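Local coordinates for protein multisubunit Na+/H+ antiporter, A subunit (Anoxybacillus flavithermus, PDB 6Z16) that probably works as the large A subunit of a membrane complex that exchanges sodium ions for protons across the cell membrane, at residues I117-Y128 with T266-A275. Numbering follows the deposited sequence.
Sequences IGSLVVLYSIYY and TPVSAYLHSA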
# COMPACT_ATOMS: atom_id res chain seq x y z
N ILE A 117 67.95 88.69 -4.07
CA ILE A 117 69.05 87.75 -4.02
C ILE A 117 68.69 86.45 -4.74
O ILE A 117 69.59 85.76 -5.22
CB ILE A 117 69.50 87.51 -2.56
CG1 ILE A 117 70.90 86.93 -2.50
CG2 ILE A 117 68.64 86.51 -1.88
CD1 ILE A 117 71.94 87.85 -2.98
N GLY A 118 67.40 86.16 -4.94
CA GLY A 118 67.02 85.00 -5.73
C GLY A 118 67.35 85.16 -7.19
O GLY A 118 67.89 84.23 -7.81
N SER A 119 67.05 86.32 -7.77
CA SER A 119 67.42 86.57 -9.16
C SER A 119 68.93 86.59 -9.34
O SER A 119 69.46 86.07 -10.34
CB SER A 119 66.82 87.89 -9.62
OG SER A 119 67.40 88.97 -8.93
N LEU A 120 69.66 87.14 -8.36
CA LEU A 120 71.12 87.15 -8.48
C LEU A 120 71.72 85.75 -8.36
O LEU A 120 72.67 85.41 -9.09
CB LEU A 120 71.71 88.11 -7.44
CG LEU A 120 71.30 89.55 -7.76
CD1 LEU A 120 71.65 90.51 -6.64
CD2 LEU A 120 71.94 89.99 -9.06
N VAL A 121 71.17 84.90 -7.49
CA VAL A 121 71.65 83.53 -7.36
C VAL A 121 71.28 82.70 -8.58
O VAL A 121 72.06 81.84 -9.01
CB VAL A 121 71.15 82.93 -6.03
CG1 VAL A 121 71.36 81.42 -5.95
CG2 VAL A 121 71.90 83.56 -4.88
N VAL A 122 70.12 82.98 -9.20
CA VAL A 122 69.75 82.32 -10.45
C VAL A 122 70.75 82.66 -11.56
O VAL A 122 71.19 81.77 -12.30
CB VAL A 122 68.30 82.67 -10.84
CG1 VAL A 122 68.01 82.30 -12.27
CG2 VAL A 122 67.34 81.91 -9.97
N LEU A 123 71.15 83.93 -11.65
CA LEU A 123 72.14 84.34 -12.65
C LEU A 123 73.50 83.67 -12.41
O LEU A 123 74.13 83.14 -13.34
CB LEU A 123 72.26 85.86 -12.66
CG LEU A 123 72.91 86.64 -13.81
CD1 LEU A 123 74.43 86.69 -13.79
CD2 LEU A 123 72.42 86.07 -15.13
N TYR A 124 73.94 83.67 -11.15
CA TYR A 124 75.22 83.04 -10.82
C TYR A 124 75.19 81.53 -11.04
O TYR A 124 76.21 80.95 -11.42
CB TYR A 124 75.60 83.36 -9.37
CG TYR A 124 76.90 82.72 -8.94
CD1 TYR A 124 78.11 83.13 -9.48
CD2 TYR A 124 76.92 81.72 -7.98
CE1 TYR A 124 79.30 82.55 -9.09
CE2 TYR A 124 78.10 81.14 -7.58
CZ TYR A 124 79.29 81.56 -8.14
OH TYR A 124 80.47 80.98 -7.75
N SER A 125 74.03 80.90 -10.86
CA SER A 125 73.91 79.47 -11.09
C SER A 125 73.83 79.12 -12.57
O SER A 125 74.21 78.02 -12.96
CB SER A 125 72.69 78.93 -10.36
OG SER A 125 71.51 79.52 -10.87
N ILE A 126 73.29 80.03 -13.39
CA ILE A 126 73.41 79.90 -14.84
C ILE A 126 74.87 79.86 -15.24
O ILE A 126 75.31 78.98 -15.99
CB ILE A 126 72.68 81.05 -15.56
CG1 ILE A 126 71.17 80.94 -15.40
CG2 ILE A 126 73.02 81.08 -17.02
CD1 ILE A 126 70.47 82.21 -15.78
N TYR A 127 75.66 80.79 -14.73
CA TYR A 127 77.06 80.80 -15.15
C TYR A 127 77.93 79.81 -14.39
O TYR A 127 79.08 79.59 -14.80
CB TYR A 127 77.62 82.21 -15.04
CG TYR A 127 77.04 83.10 -16.10
CD1 TYR A 127 77.56 83.10 -17.39
CD2 TYR A 127 75.94 83.91 -15.84
CE1 TYR A 127 77.02 83.90 -18.37
CE2 TYR A 127 75.39 84.71 -16.81
CZ TYR A 127 75.94 84.70 -18.07
OH TYR A 127 75.39 85.50 -19.05
N TYR A 128 77.43 79.17 -13.34
CA TYR A 128 78.24 78.29 -12.51
C TYR A 128 78.11 76.83 -12.92
O TYR A 128 79.12 76.16 -13.16
CB TYR A 128 77.86 78.46 -11.04
CG TYR A 128 78.63 77.56 -10.10
CD1 TYR A 128 79.98 77.77 -9.86
CD2 TYR A 128 78.00 76.52 -9.44
CE1 TYR A 128 80.69 76.95 -9.01
CE2 TYR A 128 78.70 75.69 -8.58
CZ TYR A 128 80.05 75.92 -8.37
OH TYR A 128 80.75 75.10 -7.52
N THR A 266 77.37 75.67 -4.54
CA THR A 266 77.66 77.00 -4.01
C THR A 266 76.52 78.02 -4.16
O THR A 266 76.34 78.82 -3.22
CB THR A 266 78.97 77.50 -4.64
OG1 THR A 266 79.98 76.51 -4.47
CG2 THR A 266 79.45 78.76 -3.96
N PRO A 267 75.71 78.06 -5.25
CA PRO A 267 74.52 78.93 -5.20
C PRO A 267 73.51 78.55 -4.13
O PRO A 267 72.87 79.44 -3.55
CB PRO A 267 73.92 78.76 -6.60
CG PRO A 267 75.04 78.44 -7.44
CD PRO A 267 75.94 77.59 -6.63
N VAL A 268 73.37 77.25 -3.84
CA VAL A 268 72.50 76.80 -2.75
C VAL A 268 73.02 77.32 -1.42
O VAL A 268 72.26 77.85 -0.61
CB VAL A 268 72.42 75.26 -2.75
CG1 VAL A 268 71.60 74.78 -1.57
CG2 VAL A 268 71.84 74.76 -4.04
N SER A 269 74.34 77.20 -1.21
CA SER A 269 74.98 77.68 0.01
C SER A 269 74.76 79.17 0.19
O SER A 269 74.25 79.60 1.23
CB SER A 269 76.48 77.36 -0.03
OG SER A 269 76.71 75.97 -0.02
N ALA A 270 75.05 79.96 -0.85
CA ALA A 270 74.88 81.41 -0.84
C ALA A 270 73.45 81.80 -0.50
O ALA A 270 73.20 82.41 0.54
CB ALA A 270 75.28 81.99 -2.19
N TYR A 271 72.49 81.34 -1.31
CA TYR A 271 71.10 81.77 -1.18
C TYR A 271 70.48 81.30 0.13
O TYR A 271 70.01 82.12 0.94
CB TYR A 271 70.32 81.25 -2.39
CG TYR A 271 68.88 81.65 -2.45
CD1 TYR A 271 68.53 82.98 -2.53
CD2 TYR A 271 67.87 80.71 -2.53
CE1 TYR A 271 67.21 83.36 -2.61
CE2 TYR A 271 66.55 81.09 -2.63
CZ TYR A 271 66.23 82.42 -2.67
OH TYR A 271 64.93 82.83 -2.76
N LEU A 272 70.53 79.98 0.38
CA LEU A 272 69.86 79.40 1.54
C LEU A 272 70.53 79.82 2.84
O LEU A 272 69.87 80.29 3.77
CB LEU A 272 69.84 77.88 1.42
CG LEU A 272 68.76 77.17 0.60
CD1 LEU A 272 68.93 77.35 -0.90
CD2 LEU A 272 68.73 75.70 0.95
N HIS A 273 71.85 79.66 2.93
CA HIS A 273 72.55 79.87 4.18
C HIS A 273 73.17 81.26 4.25
O HIS A 273 74.12 81.47 5.00
CB HIS A 273 73.59 78.77 4.35
CG HIS A 273 73.07 77.43 3.95
ND1 HIS A 273 72.00 76.83 4.57
CD2 HIS A 273 73.46 76.57 2.98
CE1 HIS A 273 71.75 75.66 4.00
NE2 HIS A 273 72.64 75.48 3.03
N SER A 274 72.67 82.20 3.45
CA SER A 274 72.94 83.60 3.66
C SER A 274 71.67 84.41 3.87
O SER A 274 71.62 85.23 4.79
CB SER A 274 73.71 84.16 2.46
OG SER A 274 74.93 83.47 2.32
N ALA A 275 70.64 84.23 3.04
CA ALA A 275 69.59 85.23 3.00
C ALA A 275 68.19 84.73 3.33
O ALA A 275 67.36 85.55 3.72
CB ALA A 275 69.55 85.89 1.62
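The hydroxyl of S125, whose CB rests against P267, has two possible backbone acceptors within its own helix: OG of S125 lies 2.7 Å from O of V122 and 3.0 Å from O of V121. A weak hydrogen bond with the phenol OH of Y140, on helix 136-155, adds a third partner to this buried oxygen. Turned back onto its helix in this way, S125 offers carbon to P267. The proline ring is a knob in a hole formed by V121, Y124, S125 and Y128: its CG is 3.8 Å from CD2 of Y124, and its CD is 3.6 Å from CD2 of Y128. With CG anti to the backbone N (chi1 179°), the Y128 ring reaches past P267 to T266, whose OG1 donates a weak hydrogen bond to OH of Y128 (3.4 Å). A leucine replacing Y128 would probably leave T266 OG1 without this acceptor and take away the part of the wall that the ring gives to the P267 socket. Further along, CB of Y271 meets both methyls of V121, while CG2 of I117 lies in plane at the ring edge, 3.5 Å from CE1 of Y271. The axes of segments 117-128 and 266-275 come within 9.7 Å, their N-to-C directions at 171°, which defines a nearly antiparallel helix pair, with proline knob-into-hole packing inside the transmembrane bundle of the antiporter-like fold shared with complex I.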